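PDB 2OWN: putative Oleoyl-[acyl-carrier protein] thioesterase from Lactobacillus plantarum, which probably hydrolyses the thioester of oleoyl-acyl-carrier protein, releasing the fatty acid, as a putative acyl-ACP thioesterase built of two hotdog-type domains. Local coordinates for residues D232-S237 against W254-E259; H59-V64 against P132-P137. All blocks are in the same frame, centred on the assembly; numbering follows the deposited sequence.

Interaction 1: D232-S237 against W254-E259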
ATOM      1  N   ASP B 232     -18.193  19.647 -17.094  1.00 31.89           N
ATOM      2  CA  ASP B 232     -17.932  19.259 -15.687  1.00 32.27           C
ATOM      3  C   ASP B 232     -16.561  18.606 -15.429  1.00 31.34           C
ATOM      4  O   ASP B 232     -16.384  17.966 -14.382  1.00 30.89           O
ATOM      5  CB  ASP B 232     -19.089  18.368 -15.152  1.00 32.64           C
ATOM      6  CG  ASP B 232     -20.450  19.029 -15.275  1.00 34.58           C
ATOM      7  OD1 ASP B 232     -20.577  20.238 -14.981  1.00 41.46           O
ATOM      8  OD2 ASP B 232     -21.411  18.316 -15.617  1.00 48.06           O
ATOM      9  N   GLN B 233     -15.581  18.835 -16.324  1.00 29.82           N
ATOM     10  CA  GLN B 233     -14.249  18.241 -16.224  1.00 30.13           C
ATOM     11  C   GLN B 233     -13.066  19.212 -16.242  1.00 30.87           C
ATOM     12  O   GLN B 233     -13.213  20.392 -16.568  1.00 31.34           O
ATOM     13  CB  GLN B 233     -14.057  17.182 -17.331  1.00 30.64           C
ATOM     14  CG  GLN B 233     -15.012  15.980 -17.215  1.00 30.86           C
ATOM     15  CD  GLN B 233     -14.713  14.818 -18.165  1.00 30.95           C
ATOM     16  OE1 GLN B 233     -13.706  14.797 -18.881  1.00 32.71           O
ATOM     17  NE2 GLN B 233     -15.587  13.825 -18.142  1.00 26.98           N
ATOM     18  N   VAL B 234     -11.924  18.678 -15.790  1.00 30.73           N
ATOM     19  CA  VAL B 234     -10.613  19.344 -15.763  1.00 32.61           C
ATOM     20  C   VAL B 234      -9.559  18.303 -16.174  1.00 32.46           C
ATOM     21  O   VAL B 234      -9.806  17.083 -16.071  1.00 34.40           O
ATOM     22  CB  VAL B 234     -10.257  19.966 -14.380  1.00 34.06           C
ATOM     23  CG1 VAL B 234     -11.244  21.054 -14.013  1.00 35.82           C
ATOM     24  CG2 VAL B 234     -10.218  18.913 -13.286  1.00 34.48           C
ATOM     25  N   THR B 235      -8.402  18.788 -16.616  1.00 30.70           N
ATOM     26  CA  THR B 235      -7.283  17.941 -17.058  1.00 30.19           C
ATOM     27  C   THR B 235      -6.038  18.257 -16.249  1.00 29.88           C
ATOM     28  O   THR B 235      -5.797  19.428 -15.955  1.00 30.85           O
ATOM     29  CB  THR B 235      -6.976  18.182 -18.547  1.00 29.96           C
ATOM     30  OG1 THR B 235      -8.186  18.085 -19.303  1.00 28.10           O
ATOM     31  CG2 THR B 235      -5.938  17.175 -19.093  1.00 32.38           C
ATOM     32  N   THR B 236      -5.289  17.223 -15.843  1.00 31.02           N
ATOM     33  CA  THR B 236      -3.992  17.403 -15.156  1.00 30.25           C
ATOM     34  C   THR B 236      -2.924  16.712 -16.031  1.00 29.53           C
ATOM     35  O   THR B 236      -3.125  15.576 -16.445  1.00 28.39           O
ATOM     36  CB  THR B 236      -3.945  16.959 -13.683  1.00 30.91           C
ATOM     37  OG1 THR B 236      -4.064  15.545 -13.584  1.00 30.70           O
ATOM     38  CG2 THR B 236      -5.048  17.667 -12.866  1.00 30.06           C
ATOM     39  N   SER B 237      -1.851  17.441 -16.337  1.00 29.41           N
ATOM     40  CA  SER B 237      -0.708  16.994 -17.140  1.00 29.64           C
ATOM     41  C   SER B 237       0.417  16.818 -16.138  1.00 28.39           C
ATOM     42  O   SER B 237       0.755  17.780 -15.454  1.00 29.27           O
ATOM     43  CB  SER B 237      -0.352  18.040 -18.193  1.00 30.22           C
ATOM     44  OG  SER B 237       0.792  17.670 -18.941  1.00 31.28           O
ATOM     45  N   TRP B 254     -10.427  14.384 -15.111  1.00 33.79           N
ATOM     46  CA  TRP B 254     -11.201  14.356 -13.866  1.00 35.29           C
ATOM     47  C   TRP B 254     -12.570  14.979 -14.017  1.00 35.57           C
ATOM     48  O   TRP B 254     -12.708  15.884 -14.822  1.00 36.12           O
ATOM     49  CB  TRP B 254     -10.502  15.193 -12.796  1.00 34.72           C
ATOM     50  CG  TRP B 254      -9.123  14.830 -12.452  1.00 34.52           C
ATOM     51  CD1 TRP B 254      -8.005  15.209 -13.115  1.00 35.63           C
ATOM     52  CD2 TRP B 254      -8.684  14.089 -11.305  1.00 33.54           C
ATOM     53  NE1 TRP B 254      -6.894  14.731 -12.477  1.00 33.11           N
ATOM     54  CE2 TRP B 254      -7.268  14.023 -11.375  1.00 33.48           C
ATOM     55  CE3 TRP B 254      -9.347  13.448 -10.235  1.00 34.41           C
ATOM     56  CZ2 TRP B 254      -6.477  13.362 -10.397  1.00 32.29           C
ATOM     57  CZ3 TRP B 254      -8.572  12.770  -9.257  1.00 35.39           C
ATOM     58  CH2 TRP B 254      -7.139  12.737  -9.351  1.00 34.24           C
ATOM     59  N   ARG B 255     -13.537  14.532 -13.206  1.00 34.60           N
ATOM     60  CA  ARG B 255     -14.900  15.094 -13.175  1.00 36.63           C
ATOM     61  C   ARG B 255     -14.959  15.953 -11.910  1.00 35.11           C
ATOM     62  O   ARG B 255     -14.676  15.446 -10.828  1.00 35.85           O
ATOM     63  CB  ARG B 255     -15.991  14.024 -13.116  1.00 35.81           C
ATOM     64  CG  ARG B 255     -17.406  14.601 -13.275  1.00 41.93           C
ATOM     65  CD  ARG B 255     -18.507  13.556 -13.300  1.00 43.27           C
ATOM     66  NE  ARG B 255     -18.722  12.897 -12.005  1.00 50.22           N
ATOM     67  CZ  ARG B 255     -18.149  11.767 -11.553  1.00 54.70           C
ATOM     68  NH1 ARG B 255     -17.236  11.071 -12.263  1.00 57.06           N
ATOM     69  NH2 ARG B 255     -18.494  11.321 -10.334  1.00 51.76           N
ATOM     70  N   THR B 256     -15.345  17.222 -12.050  1.00 33.08           N
ATOM     71  CA  THR B 256     -15.470  18.162 -10.921  1.00 33.42           C
ATOM     72  C   THR B 256     -16.776  17.839 -10.187  1.00 33.00           C
ATOM     73  O   THR B 256     -17.847  17.822 -10.810  1.00 31.31           O
ATOM     74  CB  THR B 256     -15.430  19.618 -11.387  1.00 33.19           C
ATOM     75  OG1 THR B 256     -14.198  19.834 -12.085  1.00 35.57           O
ATOM     76  CG2 THR B 256     -15.534  20.615 -10.211  1.00 35.83           C
ATOM     77  N   LEU B 257     -16.665  17.562  -8.883  1.00 31.73           N
ATOM     78  CA  LEU B 257     -17.809  17.228  -8.036  1.00 31.92           C
ATOM     79  C   LEU B 257     -18.512  18.519  -7.575  1.00 32.34           C
ATOM     80  O   LEU B 257     -17.823  19.548  -7.400  1.00 31.80           O
ATOM     81  CB  LEU B 257     -17.375  16.391  -6.825  1.00 31.90           C
ATOM     82  CG  LEU B 257     -16.644  15.076  -7.133  1.00 34.37           C
ATOM     83  CD1 LEU B 257     -16.170  14.425  -5.843  1.00 30.90           C
ATOM     84  CD2 LEU B 257     -17.496  14.088  -7.953  1.00 39.81           C
ATOM     85  N   PRO B 258     -19.870  18.493  -7.402  1.00 32.56           N
ATOM     86  CA  PRO B 258     -20.598  19.691  -6.920  1.00 32.48           C
ATOM     87  C   PRO B 258     -20.112  20.216  -5.566  1.00 30.90           C
ATOM     88  O   PRO B 258     -19.987  21.418  -5.419  1.00 30.24           O
ATOM     89  CB  PRO B 258     -22.056  19.216  -6.815  1.00 31.99           C
ATOM     90  CG  PRO B 258     -22.147  18.069  -7.673  1.00 34.67           C
ATOM     91  CD  PRO B 258     -20.824  17.395  -7.663  1.00 32.77           C
ATOM     92  N   GLU B 259     -19.808  19.306  -4.634  1.00 33.02           N
ATOM     93  CA  GLU B 259     -19.318  19.627  -3.291  1.00 32.35           C
ATOM     94  C   GLU B 259     -18.077  18.804  -2.933  1.00 31.81           C
ATOM     95  O   GLU B 259     -17.892  17.712  -3.506  1.00 30.11           O
ATOM     96  CB  GLU B 259     -20.416  19.359  -2.269  1.00 32.99           C
ATOM     97  CG  GLU B 259     -21.688  20.203  -2.474  1.00 30.23           C
ATOM     98  CD  GLU B 259     -22.827  19.874  -1.502  1.00 35.88           C
ATOM     99  OE1 GLU B 259     -22.652  19.051  -0.575  1.00 40.14           O
ATOM    100  OE2 GLU B 259     -23.924  20.448  -1.680  1.00 42.60           O
TER
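Strands 233-237 and 254-256 run antiparallel as the two arms of a beta hairpin in the C-terminal hotdog domain, their short axes 4.7 Å apart and inclined at 139°. Val234 and Trp254 form a hydrogen-bonded pair: Trp254 N donates to Val234 O at 2.9 Å, nearly along the C=O axis, whereas Val234 N approaches Trp254 O from above the carbonyl plane. Gln233 and Arg255 follow as a non-hydrogen-bonded pair, and Thr256 N then closes the ladder on Asp232 O at 2.7 Å.

Trp254 makes the largest contribution of any residue. With CG anti to the carbonyl carbon (chi1 -57°), its indole turns along strand 233-237 and meets Thr236 edge-on. Trp254 NE1 gives a hydrogen bond to Thr236 OG1 at 3.1 Å, with the oxygen in the ring plane. This bond is nearly straight, 169° at the hydrogen. Thr236 OG1 sits in the crowded position between backbone N and carbonyl carbon and is also hydrogen-bonded to His238 NE2. At the base of the indole, Val234 CG2 lies 3.8 Å from Trp254 CB, the two side chains crossing obliquely, and Val234 CG1 faces Thr256 OG1. On the Gln233-Arg255 face, Gln233 CB lies 3.1 Å from Trp254 O, while Arg255 bends at chi3 and sends its guanidinium to a salt bridge with Asp201. Phe196 meets the indole edge-to-face.

A leucine in place of Trp254 would probably loosen this packing and would lose the bond to Thr236. The buried indole N-H is satisfied within the hairpin itself, and its in-plane bond, with the Phe196 contact, restricts rotation of the ring.

Interaction 2: H59-V64 against P132-P137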
ATOM      1  N   HIS B  59      14.954 -17.437 -19.736  1.00 46.94           N
ATOM      2  CA  HIS B  59      15.197 -17.150 -21.173  1.00 46.96           C
ATOM      3  C   HIS B  59      15.975 -15.812 -21.435  1.00 46.91           C
ATOM      4  O   HIS B  59      16.105 -15.404 -22.602  1.00 47.02           O
ATOM      5  CB  HIS B  59      13.868 -17.168 -21.971  1.00 46.86           C
ATOM      6  CG  HIS B  59      13.162 -18.489 -21.940  1.00 48.14           C
ATOM      7  ND1 HIS B  59      12.163 -18.780 -21.037  1.00 49.00           N
ATOM      8  CD2 HIS B  59      13.321 -19.600 -22.697  1.00 49.10           C
ATOM      9  CE1 HIS B  59      11.734 -20.013 -21.242  1.00 48.91           C
ATOM     10  NE2 HIS B  59      12.418 -20.532 -22.244  1.00 49.24           N
ATOM     11  N   GLY B  60      16.508 -15.158 -20.384  1.00 46.44           N
ATOM     12  CA  GLY B  60      17.260 -13.897 -20.494  1.00 46.52           C
ATOM     13  C   GLY B  60      16.433 -12.701 -20.934  1.00 46.32           C
ATOM     14  O   GLY B  60      16.964 -11.819 -21.614  1.00 47.04           O
ATOM     15  N   VAL B  61      15.151 -12.678 -20.542  1.00 45.81           N
ATOM     16  CA  VAL B  61      14.173 -11.622 -20.886  1.00 45.36           C
ATOM     17  C   VAL B  61      13.109 -11.411 -19.796  1.00 45.01           C
ATOM     18  O   VAL B  61      12.939 -12.254 -18.910  1.00 45.01           O
ATOM     19  CB  VAL B  61      13.442 -11.931 -22.237  1.00 45.17           C
ATOM     20  CG1 VAL B  61      14.362 -11.728 -23.431  1.00 45.45           C
ATOM     21  CG2 VAL B  61      12.855 -13.347 -22.224  1.00 47.53           C
ATOM     22  N   GLY B  62      12.408 -10.282 -19.882  1.00 45.03           N
ATOM     23  CA  GLY B  62      11.335  -9.920 -18.933  1.00 44.00           C
ATOM     24  C   GLY B  62      10.368  -8.899 -19.511  1.00 43.34           C
ATOM     25  O   GLY B  62      10.800  -8.022 -20.271  1.00 43.19           O
ATOM     26  N   TRP B  63       9.081  -9.017 -19.156  1.00 42.41           N
ATOM     27  CA  TRP B  63       8.034  -8.092 -19.625  1.00 41.17           C
ATOM     28  C   TRP B  63       8.175  -6.737 -18.916  1.00 41.24           C
ATOM     29  O   TRP B  63       8.369  -6.697 -17.693  1.00 41.29           O
ATOM     30  CB  TRP B  63       6.620  -8.641 -19.410  1.00 40.63           C
ATOM     31  CG  TRP B  63       6.276  -9.829 -20.240  1.00 37.95           C
ATOM     32  CD1 TRP B  63       6.226 -11.131 -19.837  1.00 38.13           C
ATOM     33  CD2 TRP B  63       5.935  -9.821 -21.628  1.00 39.15           C
ATOM     34  NE1 TRP B  63       5.859 -11.941 -20.885  1.00 38.09           N
ATOM     35  CE2 TRP B  63       5.676 -11.170 -22.002  1.00 38.10           C
ATOM     36  CE3 TRP B  63       5.818  -8.803 -22.602  1.00 38.33           C
ATOM     37  CZ2 TRP B  63       5.305 -11.537 -23.325  1.00 39.87           C
ATOM     38  CZ3 TRP B  63       5.443  -9.159 -23.931  1.00 38.77           C
ATOM     39  CH2 TRP B  63       5.193 -10.523 -24.274  1.00 39.10           C
ATOM     40  N   VAL B  64       8.116  -5.657 -19.703  1.00 40.59           N
ATOM     41  CA  VAL B  64       8.223  -4.266 -19.229  1.00 40.22           C
ATOM     42  C   VAL B  64       7.092  -3.461 -19.869  1.00 38.49           C
ATOM     43  O   VAL B  64       7.083  -3.325 -21.094  1.00 38.47           O
ATOM     44  CB  VAL B  64       9.612  -3.664 -19.616  1.00 40.16           C
ATOM     45  CG1 VAL B  64       9.734  -2.175 -19.229  1.00 41.43           C
ATOM     46  CG2 VAL B  64      10.740  -4.470 -18.977  1.00 41.69           C
ATOM     47  N   PRO B 132       7.490 -16.262 -29.173  1.00 46.79           N
ATOM     48  CA  PRO B 132       6.110 -16.820 -29.227  1.00 46.71           C
ATOM     49  C   PRO B 132       5.754 -17.860 -28.129  1.00 46.57           C
ATOM     50  O   PRO B 132       4.573 -17.985 -27.818  1.00 46.75           O
ATOM     51  CB  PRO B 132       6.018 -17.416 -30.643  1.00 46.75           C
ATOM     52  CG  PRO B 132       7.399 -17.663 -31.039  1.00 48.13           C
ATOM     53  CD  PRO B 132       8.210 -16.568 -30.426  1.00 46.80           C
ATOM     54  N   GLU B 133       6.747 -18.582 -27.586  1.00 46.29           N
ATOM     55  CA  GLU B 133       6.540 -19.557 -26.478  1.00 46.01           C
ATOM     56  C   GLU B 133       6.034 -18.884 -25.178  1.00 44.56           C
ATOM     57  O   GLU B 133       5.230 -19.482 -24.462  1.00 43.66           O
ATOM     58  CB  GLU B 133       7.806 -20.395 -26.185  1.00 46.27           C
ATOM     59  CG  GLU B 133       9.055 -19.613 -25.684  1.00 48.89           C
ATOM     60  CD  GLU B 133      10.292 -20.486 -25.449  1.00 49.02           C
ATOM     61  OE1 GLU B 133      10.209 -21.737 -25.477  1.00 54.11           O
ATOM     62  OE2 GLU B 133      11.369 -19.899 -25.215  1.00 56.31           O
ATOM     63  N   LEU B 134       6.522 -17.668 -24.891  1.00 43.80           N
ATOM     64  CA  LEU B 134       6.104 -16.873 -23.705  1.00 42.88           C
ATOM     65  C   LEU B 134       4.740 -16.135 -23.865  1.00 41.93           C
ATOM     66  O   LEU B 134       4.229 -15.612 -22.870  1.00 42.20           O
ATOM     67  CB  LEU B 134       7.203 -15.875 -23.296  1.00 42.97           C
ATOM     68  CG  LEU B 134       8.609 -16.450 -23.045  1.00 42.57           C
ATOM     69  CD1 LEU B 134       9.564 -15.331 -22.670  1.00 42.46           C
ATOM     70  CD2 LEU B 134       8.637 -17.536 -21.971  1.00 41.13           C
ATOM     71  N   VAL B 135       4.199 -16.068 -25.096  1.00 40.69           N
ATOM     72  CA  VAL B 135       2.893 -15.446 -25.440  1.00 39.68           C
ATOM     73  C   VAL B 135       1.808 -16.477 -25.866  1.00 38.15           C
ATOM     74  O   VAL B 135       0.624 -16.234 -25.596  1.00 37.32           O
ATOM     75  CB  VAL B 135       3.083 -14.335 -26.521  1.00 40.49           C
ATOM     76  CG1 VAL B 135       1.770 -13.635 -26.885  1.00 42.95           C
ATOM     77  CG2 VAL B 135       4.039 -13.290 -26.008  1.00 40.94           C
ATOM     78  N   ALA B 136       2.206 -17.579 -26.532  1.00 37.01           N
ATOM     79  CA  ALA B 136       1.294 -18.682 -27.001  1.00 36.44           C
ATOM     80  C   ALA B 136       0.256 -19.203 -25.978  1.00 35.62           C
ATOM     81  O   ALA B 136      -0.916 -19.338 -26.363  1.00 36.02           O
ATOM     82  CB  ALA B 136       2.088 -19.873 -27.585  1.00 35.51           C
ATOM     83  N   PRO B 137       0.666 -19.508 -24.704  1.00 34.04           N
ATOM     84  CA  PRO B 137      -0.283 -19.948 -23.643  1.00 33.76           C
ATOM     85  C   PRO B 137      -1.479 -18.993 -23.379  1.00 32.69           C
ATOM     86  O   PRO B 137      -2.532 -19.468 -22.967  1.00 32.02           O
ATOM     87  CB  PRO B 137       0.611 -20.074 -22.402  1.00 33.90           C
ATOM     88  CG  PRO B 137       1.929 -20.380 -22.938  1.00 33.70           C
ATOM     89  CD  PRO B 137       2.046 -19.547 -24.182  1.00 34.19           C
TER
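In the N-terminal hotdog domain, the loop that follows strand 127-128 packs against the beginning of strand 61-72, where the chain leaves helix 53-58. Residues 132-136 form a compact turn, closed by a 2.7 Å hydrogen bond from Ala136 N to Pro132 O, and this turn presents Glu133, Leu134 and Val135 to the strand.

Leu134 is the central side chain. Its CB points toward strand 61-64, and CG, anti to the carbonyl carbon (chi1 -54°), divides the contact between two branches. Leu134 CD1 reaches Val61 CG2 at 3.9 Å, the two side chains crossing obliquely. Leu134 CD2 lies 3.9 Å from His59 ND1 and nearly as close to His59 CE1, the two side chains sliding past each other in opposite directions. Met55 and Val56 of helix 53-58, together with Met119 of strand 109-121, also touch this buried leucine.

Glu133 extends beyond CG to bring its carboxylate tip to tip with the His59 ring, the two planes 60° apart. Glu133 OE2 lies 3.2 Å from His59 NE2, but the angle is too poor for a hydrogen bond, so any attraction is probably electrostatic. His59 ND1 instead makes a weak hydrogen bond to Met55 O.

Further along the strand, the Trp63 side chain lies beside a bound unidentified molecule, and its NE1 is buried without a polar partner. Val135 CG2 touches the edge of the indole in its plane, 3.4 Å from Trp63 CZ2.

How the interactions relate
The two contacts belong to different halves of the chain: residues 59-64 and 132-137 meet in the N-terminal thioesterase domain, and both segments of interaction 2 precede those of interaction 1, which lie in the C-terminal one. They flank the middle of the chain, 40 Å apart between centres, with nearest atoms about 21 Å apart. A continuous path of strand pairing nevertheless joins them, since strand 61-72 pairs with strand 200-209, which in turn pairs with strand 246-256. Interaction 1 joins neighbouring strands of a local hairpin, whereas interaction 2 brings a distant loop onto a strand. The arrangement is consistent with two hotdog domains placed side by side within one chain.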